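PDB 2HX1: predicted sugar phosphatases of the HAD superfamily from Cytophaga hutchinsonii, which probably hydrolyses phosphate esters of sugars or related metabolites at a magnesium-binding active site of the HAD superfamily. Local coordinates for residues Ile99-Gly104 against Gly131-Leu136; Pro121-Asp126 against Phe147-Lys152; Ala164-Thr169 against Arg197-Phe202. One frame throughout, in Å; residues are numbered along the deposited sequence.

Interaction 1. Residues Ile99-Gly104 against Gly131-Leu136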
loop_
_atom_site.group_PDB
_atom_site.type_symbol
_atom_site.label_atom_id
_atom_site.label_comp_id
_atom_site.label_asym_id
_atom_site.label_seq_id
_atom_site.Cartn_x
_atom_site.Cartn_y
_atom_site.Cartn_z
ATOM N N ILE A 99 -15.600 -28.850 4.978
ATOM C CA ILE A 99 -14.994 -28.758 3.644
ATOM C C ILE A 99 -13.803 -27.744 3.644
ATOM O O ILE A 99 -13.877 -26.688 4.270
ATOM C CB ILE A 99 -16.036 -28.276 2.630
ATOM C CG1 ILE A 99 -17.291 -29.157 2.667
ATOM C CG2 ILE A 99 -15.454 -28.216 1.202
ATOM C CD1 ILE A 99 -18.498 -28.460 2.001
ATOM N N VAL A 100 -12.709 -28.090 2.977
ATOM C CA VAL A 100 -11.638 -27.115 2.657
ATOM C C VAL A 100 -11.804 -26.771 1.181
ATOM O O VAL A 100 -11.766 -27.656 0.329
ATOM C CB VAL A 100 -10.218 -27.684 2.994
ATOM C CG1 VAL A 100 -9.101 -26.802 2.459
ATOM C CG2 VAL A 100 -10.058 -27.839 4.513
ATOM N N ALA A 101 -12.108 -25.504 0.888
ATOM C CA ALA A 101 -12.275 -25.040 -0.493
ATOM C C ALA A 101 -10.893 -24.721 -1.089
ATOM O O ALA A 101 -9.976 -24.299 -0.380
ATOM C CB ALA A 101 -13.220 -23.834 -0.536
ATOM N N TYR A 102 -10.707 -24.978 -2.372
ATOM C CA TYR A 102 -9.426 -24.678 -2.972
ATOM C C TYR A 102 -9.533 -24.045 -4.341
ATOM O O TYR A 102 -10.479 -24.270 -5.073
ATOM C CB TYR A 102 -8.537 -25.927 -3.042
ATOM C CG TYR A 102 -8.973 -27.005 -4.032
ATOM C CD1 TYR A 102 -8.555 -26.964 -5.352
ATOM C CD2 TYR A 102 -9.775 -28.081 -3.621
ATOM C CE1 TYR A 102 -8.928 -27.962 -6.256
ATOM C CE2 TYR A 102 -10.146 -29.064 -4.495
ATOM C CZ TYR A 102 -9.723 -29.006 -5.815
ATOM O OH TYR A 102 -10.100 -29.982 -6.683
ATOM N N LEU A 103 -8.509 -23.264 -4.655
ATOM C CA LEU A 103 -8.273 -22.748 -5.973
ATOM C C LEU A 103 -7.034 -23.447 -6.530
ATOM O O LEU A 103 -5.932 -23.297 -6.015
ATOM C CB LEU A 103 -8.104 -21.217 -5.945
ATOM C CG LEU A 103 -9.347 -20.356 -5.734
ATOM C CD1 LEU A 103 -8.996 -18.881 -5.886
ATOM C CD2 LEU A 103 -10.519 -20.744 -6.676
ATOM N N GLY A 104 -7.236 -24.245 -7.574
ATOM C CA GLY A 104 -6.154 -25.046 -8.152
ATOM C C GLY A 104 -6.695 -26.200 -8.969
ATOM O O GLY A 104 -7.848 -26.163 -9.402
ATOM N N GLY A 131 -21.982 -23.459 4.393
ATOM C CA GLY A 131 -21.954 -23.440 5.862
ATOM C C GLY A 131 -21.004 -24.455 6.457
ATOM O O GLY A 131 -20.718 -24.439 7.669
ATOM N N GLU A 132 -20.522 -25.349 5.606
ATOM C CA GLU A 132 -19.591 -26.369 6.023
ATOM C C GLU A 132 -18.159 -26.051 5.605
ATOM O O GLU A 132 -17.255 -26.802 5.945
ATOM C CB GLU A 132 -20.037 -27.703 5.430
ATOM C CG GLU A 132 -21.077 -28.413 6.278
ATOM C CD GLU A 132 -20.435 -29.152 7.462
ATOM O OE1 GLU A 132 -19.790 -30.224 7.240
ATOM O OE2 GLU A 132 -20.590 -28.646 8.605
ATOM N N VAL A 133 -17.939 -24.954 4.877
ATOM C CA VAL A 133 -16.594 -24.629 4.418
ATOM C C VAL A 133 -15.844 -23.973 5.561
ATOM O O VAL A 133 -16.193 -22.884 5.991
ATOM C CB VAL A 133 -16.564 -23.703 3.195
ATOM C CG1 VAL A 133 -15.120 -23.301 2.861
ATOM C CG2 VAL A 133 -17.194 -24.347 1.994
ATOM N N ASN A 134 -14.763 -24.622 6.001
ATOM C CA ASN A 134 -14.035 -24.197 7.203
ATOM C C ASN A 134 -12.656 -23.645 6.902
ATOM O O ASN A 134 -11.969 -23.153 7.798
ATOM C CB ASN A 134 -13.942 -25.382 8.161
ATOM C CG ASN A 134 -15.304 -25.843 8.642
ATOM O OD1 ASN A 134 -16.261 -25.072 8.673
ATOM N ND2 ASN A 134 -15.402 -27.103 8.987
ATOM N N ALA A 135 -12.248 -23.706 5.636
ATOM C CA ALA A 135 -10.994 -23.076 5.214
ATOM C C ALA A 135 -10.960 -22.944 3.699
ATOM O O ALA A 135 -11.668 -23.654 2.963
ATOM C CB ALA A 135 -9.731 -23.870 5.726
ATOM N N LEU A 136 -10.115 -22.038 3.240
ATOM C CA LEU A 136 -9.847 -21.863 1.819
ATOM C C LEU A 136 -8.348 -21.988 1.609
ATOM O O LEU A 136 -7.585 -21.310 2.295
ATOM C CB LEU A 136 -10.306 -20.473 1.368
ATOM C CG LEU A 136 -9.823 -20.005 -0.006
ATOM C CD1 LEU A 136 -10.479 -20.876 -1.095
ATOM C CD2 LEU A 136 -10.125 -18.518 -0.201
#

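Interaction 2. Residues Pro121-Asp126 against Phe147-Lys152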
loop_
_atom_site.group_PDB
_atom_site.type_symbol
_atom_site.label_atom_id
_atom_site.label_comp_id
_atom_site.label_asym_id
_atom_site.label_seq_id
_atom_site.Cartn_x
_atom_site.Cartn_y
_atom_site.Cartn_z
ATOM N N PRO A 121 -13.259 -27.818 -4.935
ATOM C CA PRO A 121 -12.876 -26.570 -5.563
ATOM C C PRO A 121 -13.879 -25.488 -5.206
ATOM O O PRO A 121 -15.074 -25.787 -5.000
ATOM C CB PRO A 121 -12.954 -26.884 -7.048
ATOM C CG PRO A 121 -13.947 -27.971 -7.145
ATOM C CD PRO A 121 -13.721 -28.805 -5.916
ATOM N N VAL A 122 -13.428 -24.238 -5.149
ATOM C CA VAL A 122 -14.359 -23.111 -4.925
ATOM C C VAL A 122 -15.583 -23.183 -5.860
ATOM O O VAL A 122 -16.686 -22.850 -5.445
ATOM C CB VAL A 122 -13.651 -21.723 -5.017
ATOM C CG1 VAL A 122 -14.674 -20.590 -5.106
ATOM C CG2 VAL A 122 -12.735 -21.502 -3.793
ATOM N N SER A 123 -15.400 -23.679 -7.080
ATOM C CA SER A 123 -16.482 -23.814 -8.048
ATOM C C SER A 123 -17.638 -24.695 -7.594
ATOM O O SER A 123 -18.761 -24.536 -8.078
ATOM C CB SER A 123 -15.947 -24.452 -9.322
ATOM O OG SER A 123 -15.471 -25.745 -9.032
ATOM N N ALA A 124 -17.362 -25.641 -6.696
ATOM C CA ALA A 124 -18.392 -26.562 -6.180
ATOM C C ALA A 124 -19.000 -26.103 -4.872
ATOM O O ALA A 124 -19.666 -26.905 -4.180
ATOM C CB ALA A 124 -17.819 -27.978 -6.020
ATOM N N ILE A 125 -18.781 -24.832 -4.514
ATOM C CA ILE A 125 -19.334 -24.285 -3.297
ATOM C C ILE A 125 -20.518 -23.411 -3.653
ATOM O O ILE A 125 -20.445 -22.603 -4.584
ATOM C CB ILE A 125 -18.336 -23.414 -2.512
ATOM C CG1 ILE A 125 -17.092 -24.225 -2.156
ATOM C CG2 ILE A 125 -19.013 -22.839 -1.239
ATOM C CD1 ILE A 125 -17.346 -25.411 -1.283
ATOM N N ASP A 126 -21.605 -23.593 -2.907
ATOM C CA ASP A 126 -22.819 -22.816 -3.079
ATOM C C ASP A 126 -23.558 -22.748 -1.753
ATOM O O ASP A 126 -23.086 -23.278 -0.741
ATOM C CB ASP A 126 -23.726 -23.492 -4.124
ATOM C CG ASP A 126 -24.099 -24.941 -3.751
ATOM O OD1 ASP A 126 -24.229 -25.265 -2.538
ATOM O OD2 ASP A 126 -24.249 -25.777 -4.679
ATOM N N PHE A 147 -12.865 -15.763 -13.759
ATOM C CA PHE A 147 -13.989 -14.835 -13.666
ATOM C C PHE A 147 -15.010 -15.355 -12.682
ATOM O O PHE A 147 -15.472 -14.606 -11.779
ATOM C CB PHE A 147 -14.624 -14.616 -15.029
ATOM C CG PHE A 147 -15.936 -13.866 -15.000
ATOM C CD1 PHE A 147 -15.978 -12.503 -14.788
ATOM C CD2 PHE A 147 -17.147 -14.534 -15.266
ATOM C CE1 PHE A 147 -17.199 -11.806 -14.813
ATOM C CE2 PHE A 147 -18.365 -13.844 -15.291
ATOM C CZ PHE A 147 -18.389 -12.474 -15.082
ATOM N N HIS A 148 -15.338 -16.638 -12.836
ATOM C CA HIS A 148 -16.280 -17.303 -11.942
ATOM C C HIS A 148 -15.781 -17.414 -10.511
ATOM O O HIS A 148 -16.435 -16.992 -9.553
ATOM C CB HIS A 148 -16.635 -18.696 -12.476
ATOM C CG HIS A 148 -17.449 -18.666 -13.732
ATOM N ND1 HIS A 148 -17.511 -19.734 -14.607
ATOM C CD2 HIS A 148 -18.225 -17.691 -14.267
ATOM C CE1 HIS A 148 -18.287 -19.413 -15.626
ATOM N NE2 HIS A 148 -18.725 -18.175 -15.451
ATOM N N ASP A 149 -14.575 -17.932 -10.360
ATOM C CA ASP A 149 -14.105 -18.386 -9.041
ATOM C C ASP A 149 -13.322 -17.386 -8.232
ATOM O O ASP A 149 -13.264 -17.517 -7.015
ATOM C CB ASP A 149 -13.362 -19.699 -9.214
ATOM C CG ASP A 149 -14.284 -20.797 -9.726
ATOM O OD1 ASP A 149 -15.522 -20.562 -9.695
ATOM O OD2 ASP A 149 -13.797 -21.879 -10.129
ATOM N N LEU A 150 -12.745 -16.366 -8.861
ATOM C CA LEU A 150 -12.221 -15.231 -8.090
ATOM C C LEU A 150 -13.345 -14.423 -7.456
ATOM O O LEU A 150 -13.264 -14.010 -6.289
ATOM C CB LEU A 150 -11.362 -14.304 -8.950
ATOM C CG LEU A 150 -10.102 -15.037 -9.431
ATOM C CD1 LEU A 150 -9.224 -14.119 -10.200
ATOM C CD2 LEU A 150 -9.334 -15.695 -8.256
ATOM N N ASN A 151 -14.376 -14.165 -8.252
ATOM C CA ASN A 151 -15.618 -13.621 -7.726
ATOM C C ASN A 151 -16.198 -14.475 -6.621
ATOM O O ASN A 151 -16.521 -13.942 -5.546
ATOM C CB ASN A 151 -16.634 -13.380 -8.832
ATOM C CG ASN A 151 -16.435 -12.048 -9.515
ATOM O OD1 ASN A 151 -16.576 -10.996 -8.879
ATOM N ND2 ASN A 151 -16.137 -12.074 -10.820
ATOM N N LYS A 152 -16.308 -15.788 -6.827
ATOM C CA LYS A 152 -16.856 -16.650 -5.750
ATOM C C LYS A 152 -15.970 -16.623 -4.496
ATOM O O LYS A 152 -16.476 -16.686 -3.406
ATOM C CB LYS A 152 -17.011 -18.121 -6.192
ATOM C CG LYS A 152 -18.274 -18.447 -6.983
ATOM C CD LYS A 152 -18.434 -19.989 -7.225
ATOM C CE LYS A 152 -19.898 -20.454 -6.990
ATOM N NZ LYS A 152 -20.275 -21.784 -7.601
HETATM O O HOH W 1 -12.586 -23.503 -8.273
#

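Interaction 3. Residues Ala164-Thr169 against Arg197-Phe202. With EDO (1,2-ethanediol), chain M.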
loop_
_atom_site.group_PDB
_atom_site.type_symbol
_atom_site.label_atom_id
_atom_site.label_comp_id
_atom_site.label_asym_id
_atom_site.label_seq_id
_atom_site.Cartn_x
_atom_site.Cartn_y
_atom_site.Cartn_z
ATOM N N ALA A 164 -7.838 -18.122 5.184
ATOM C CA ALA A 164 -7.455 -18.193 3.785
ATOM C C ALA A 164 -5.934 -18.356 3.750
ATOM O O ALA A 164 -5.206 -17.516 4.310
ATOM C CB ALA A 164 -7.891 -16.937 3.029
ATOM N N ILE A 165 -5.471 -19.449 3.134
ATOM C CA ILE A 165 -4.049 -19.868 3.154
ATOM C C ILE A 165 -3.467 -19.913 1.717
ATOM O O ILE A 165 -4.104 -20.416 0.773
ATOM C CB ILE A 165 -3.914 -21.284 3.811
ATOM C CG1 ILE A 165 -4.458 -21.293 5.233
ATOM C CG2 ILE A 165 -2.450 -21.791 3.892
ATOM C CD1 ILE A 165 -4.700 -22.685 5.741
ATOM N N VAL A 166 -2.249 -19.422 1.542
ATOM C CA VAL A 166 -1.518 -19.603 0.290
ATOM C C VAL A 166 -0.028 -19.764 0.603
ATOM O O VAL A 166 0.444 -19.237 1.599
ATOM C CB VAL A 166 -1.766 -18.370 -0.684
ATOM C CG1 VAL A 166 -1.174 -17.054 -0.108
ATOM C CG2 VAL A 166 -1.208 -18.645 -2.100
ATOM N N ALA A 167 0.698 -20.474 -0.259
ATOM C CA ALA A 167 2.175 -20.477 -0.270
ATOM C C ALA A 167 2.662 -19.100 -0.708
ATOM O O ALA A 167 2.115 -18.515 -1.647
ATOM C CB ALA A 167 2.707 -21.511 -1.250
ATOM N N ASN A 168 3.704 -18.609 -0.058
ATOM C CA ASN A 168 4.209 -17.263 -0.309
ATOM C C ASN A 168 5.060 -17.226 -1.567
ATOM O O ASN A 168 6.248 -16.897 -1.514
ATOM C CB ASN A 168 5.026 -16.779 0.880
ATOM C CG ASN A 168 5.285 -15.297 0.826
ATOM O OD1 ASN A 168 4.398 -14.533 0.493
ATOM N ND2 ASN A 168 6.501 -14.883 1.154
ATOM N N THR A 169 4.459 -17.539 -2.709
ATOM C CA THR A 169 5.236 -17.599 -3.935
ATOM C C THR A 169 5.429 -16.157 -4.410
ATOM O O THR A 169 4.812 -15.210 -3.890
ATOM C CB THR A 169 4.541 -18.450 -5.037
ATOM O OG1 THR A 169 3.467 -17.710 -5.626
ATOM C CG2 THR A 169 4.000 -19.811 -4.487
ATOM N N ARG A 197 -5.659 -7.203 3.287
ATOM C CA ARG A 197 -4.825 -8.340 3.699
ATOM C C ARG A 197 -5.681 -9.362 4.422
ATOM O O ARG A 197 -6.534 -9.020 5.246
ATOM C CB ARG A 197 -3.710 -7.876 4.633
ATOM C CG ARG A 197 -2.847 -9.001 5.205
ATOM C CD ARG A 197 -1.465 -8.495 5.610
ATOM N NE ARG A 197 -1.535 -7.508 6.691
ATOM C CZ ARG A 197 -1.349 -7.766 7.986
ATOM N NH1 ARG A 197 -1.069 -9.003 8.400
ATOM N NH2 ARG A 197 -1.438 -6.777 8.880
ATOM N N ARG A 198 -5.443 -10.627 4.136
ATOM C CA ARG A 198 -6.431 -11.635 4.482
ATOM C C ARG A 198 -5.887 -13.066 4.407
ATOM O O ARG A 198 -6.511 -13.971 4.969
ATOM C CB ARG A 198 -7.669 -11.461 3.566
ATOM C CG ARG A 198 -8.830 -12.490 3.778
ATOM C CD ARG A 198 -9.612 -12.195 5.025
ATOM N NE ARG A 198 -10.829 -13.000 5.155
ATOM C CZ ARG A 198 -10.859 -14.250 5.594
ATOM N NH1 ARG A 198 -9.743 -14.868 5.909
ATOM N NH2 ARG A 198 -12.022 -14.890 5.696
ATOM N N PHE A 199 -4.757 -13.272 3.705
ATOM C CA PHE A 199 -4.146 -14.594 3.587
ATOM C C PHE A 199 -3.063 -14.812 4.617
ATOM O O PHE A 199 -2.248 -13.930 4.884
ATOM C CB PHE A 199 -3.609 -14.862 2.182
ATOM C CG PHE A 199 -4.685 -15.154 1.201
ATOM C CD1 PHE A 199 -5.464 -14.125 0.685
ATOM C CD2 PHE A 199 -4.961 -16.441 0.829
ATOM C CE1 PHE A 199 -6.497 -14.387 -0.203
ATOM C CE2 PHE A 199 -6.016 -16.728 -0.052
ATOM C CZ PHE A 199 -6.774 -15.708 -0.571
ATOM N N ILE A 200 -3.142 -15.976 5.245
ATOM C CA ILE A 200 -2.020 -16.562 5.966
ATOM C C ILE A 200 -1.082 -17.098 4.903
ATOM O O ILE A 200 -1.474 -17.939 4.071
ATOM C CB ILE A 200 -2.437 -17.752 6.858
ATOM C CG1 ILE A 200 -3.465 -17.325 7.934
ATOM C CG2 ILE A 200 -1.181 -18.331 7.546
ATOM C CD1 ILE A 200 -4.536 -18.365 8.257
ATOM N N ARG A 201 0.142 -16.598 4.911
ATOM C CA ARG A 201 1.148 -17.002 3.943
ATOM C C ARG A 201 2.230 -17.874 4.589
ATOM O O ARG A 201 2.804 -17.490 5.583
ATOM C CB ARG A 201 1.774 -15.744 3.349
ATOM C CG ARG A 201 0.844 -15.069 2.305
ATOM C CD ARG A 201 1.327 -13.710 1.901
ATOM N NE ARG A 201 0.430 -13.120 0.903
ATOM C CZ ARG A 201 0.599 -13.173 -0.419
ATOM N NH1 ARG A 201 1.646 -13.796 -0.960
ATOM N NH2 ARG A 201 -0.295 -12.589 -1.219
ATOM N N PHE A 202 2.500 -19.036 4.009
ATOM C CA PHE A 202 3.492 -19.975 4.547
ATOM C C PHE A 202 4.677 -20.030 3.630
ATOM O O PHE A 202 4.536 -19.948 2.394
ATOM C CB PHE A 202 2.904 -21.380 4.682
ATOM C CG PHE A 202 1.843 -21.509 5.780
ATOM C CD1 PHE A 202 2.112 -21.101 7.079
ATOM C CD2 PHE A 202 0.612 -22.068 5.506
ATOM C CE1 PHE A 202 1.162 -21.247 8.097
ATOM C CE2 PHE A 202 -0.343 -22.217 6.515
ATOM C CZ PHE A 202 -0.060 -21.802 7.802
HETATM C C1 EDO M . -3.039 -12.102 8.002
HETATM O O1 EDO M . -1.986 -12.402 7.074
HETATM C C2 EDO M . -4.238 -13.005 7.734
HETATM O O2 EDO M . -5.431 -12.220 7.742
HETATM O O HOH W 2 -7.034 -15.839 6.897
HETATM O O HOH W 3 2.849 -13.638 -3.653
#

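Interaction 1. Residues Ile99-Gly104 against Gly131-Leu136
Three short backbone hydrogen bonds join these parallel strands, the first two nearly straight, and each carbonyl receives its N-H differently. Ile99 N donates to Glu132 O at 2.8 Å and 174°, coming in from above the carbonyl plane; Asn134 N reaches Ile99 O at 2.8 Å almost along the C=O axis; Ala101 N meets Ala135 O at 2.8 Å within the carbonyl plane. Between the pairs Ile99–Val133 and Ala101–Leu136 one strand has a single residue and the other two, and Asn134, with psi at -5°, takes up the surplus. Side chains settle on both faces. On one, Ala101 CB sits 3.9 Å from Val133 CG1, and Leu136, its CG anti to the backbone N (chi1 167°), swings CD1 to 3.5 Å from Ala101 O. Beside the first bond the Ile99 and Glu132 side chains cross at about a right angle, Ile99 CD1 3.8 Å from Glu132 CB. On the opposite face Val100 CG2 lies 4.2 Å from Ala135 CB.

Farther out, Asn134 ND2 is fixed by Gly97 O, and Val133 O accepts from Arg160 NH2. Leu136 packs against Thr153 and Leu157 of helix 146-159, while strand 117-121 bonds the other edge of strand 98-103. The result is the middle of a five-stranded parallel alpha/beta sheet, separate from the six-stranded sheet and consistent with the cap domain of NagD-like HAD phosphatases. The three N-H groups and carbonyls of the join are thus paired with each other, aliphatic side chains pack on both faces, and no charged side-chain pair links the two segments.

Interaction 2. Residues Pro121-Asp126 against Phe147-Lys152
Val122 forms the tight side of this contact, pressing its CG1 branch onto the flank of helix 146-159. That methyl, anti to the backbone N (chi1 167°), lies 3.6 Å from Lys152 CB and 3.9 Å from Asp149 O, and the valine and lysine side chains run past each other in opposite directions. The other branch of Val122 faces the sheet, where Ala101, Leu103 and Leu136 lie, so the residue wedges between helix and strands.

Away from this buried point the packing gives way to looser, polar contacts. Lys152 runs alongside the short 3-10 turn and bends at chi3 (137°), which brings NZ to two backbone carbonyls: Ile125 O at 3.1 Å and Ser123 O at 3.2 Å, both weak hydrogen bonds. Asp126 OD2 is 6.3 Å from Lys152 NZ, too distant for a salt bridge, though its charge may still favour the ammonium there. On the other flank a water spans the gap, accepting from Ser123 N at 3.1 Å and donating to Asp149 OD2 at 2.7 Å. Ser123, exposed to solvent, meets that carboxylate directly through its CB, 3.4 Å from Asp149 OD2.

The same helix turn also serves the assembly. Phe147 makes an edge-to-face ring contact with Trp146 of the second subunit, and Asn151, whose ND2 bonds Phe147 O, uses OD1 to accept from Ile182 N of that subunit. The loop after strand 117-121 is therefore joined to the helix by one apolar wedge, one bridging water and a lysine cation whose charge is probably eased by two carbonyl oxygens.

Interaction 3. Residues Ala164-Thr169 against Arg197-Phe202
Two pairs of side chains dominate this parallel strand pairing. Ala164 CB stands over one face of the Phe199 ring, 3.8 Å from its centroid and 19° off the normal, a CH-pi contact. Farther along the strands, Val166 and Arg201 lie side by side pointing the same way: Val166 CG1 is 3.7 Å from Arg201 CG and covers the centre of the guanidinium. The extended arginine then meets Asn168 edge-on, Arg201 NH1 donating to Asn168 OD1 at 3.2 Å while amide and guanidinium planes stand 87° apart. A water links Arg201 NH1 to Thr169 O, Arg201 NH2 forms a salt bridge with Glu192, and Asn168 ND2 is held by Lys204 O. An alanine in place of Arg201 would probably loosen the end of this strand pair, losing the bond to Asn168, the Glu192 salt bridge and the cover on Val166.

On the sheet face carrying Ile200, the Ile165 and Phe202 side chains cross obliquely, Ile165 CG2 3.4 Å from Phe202 CE2, and Ile200 CG2 sits over one face of that ring. Four backbone hydrogen bonds run between, from Ile200 N to Ala164 O (2.7 Å) through to Asn168 N to Phe202 O (2.9 Å). That face is thus apolar, whereas on the face of Val166 and Arg201 a guanidinium, gripped at both nitrogen tips, ties the strands of this beta-alpha-beta crossover to its helix 184-195.

Overall arrangement
Interactions 1 and 3 belong to one parallel sheet and meet directly where Leu136 O probably accepts from Ile165 N, strands 133-138 and 164-167 being neighbours. Interaction 1 lies in its middle and is almost wholly backbone and aliphatic; interaction 3 is its edge within the chain, also buried, with aromatic rings and an arginine added, and the third subunit beside it. Interaction 2 lies at the end of the sheet's strand 117-121, where the loop leaving it meets helix 146-159, with a buried valine, weak lysine bonds and a bridging water. It rests on interaction 1 through Val122 and Ile125, which touch Leu136 and Val133, but does not touch interaction 3.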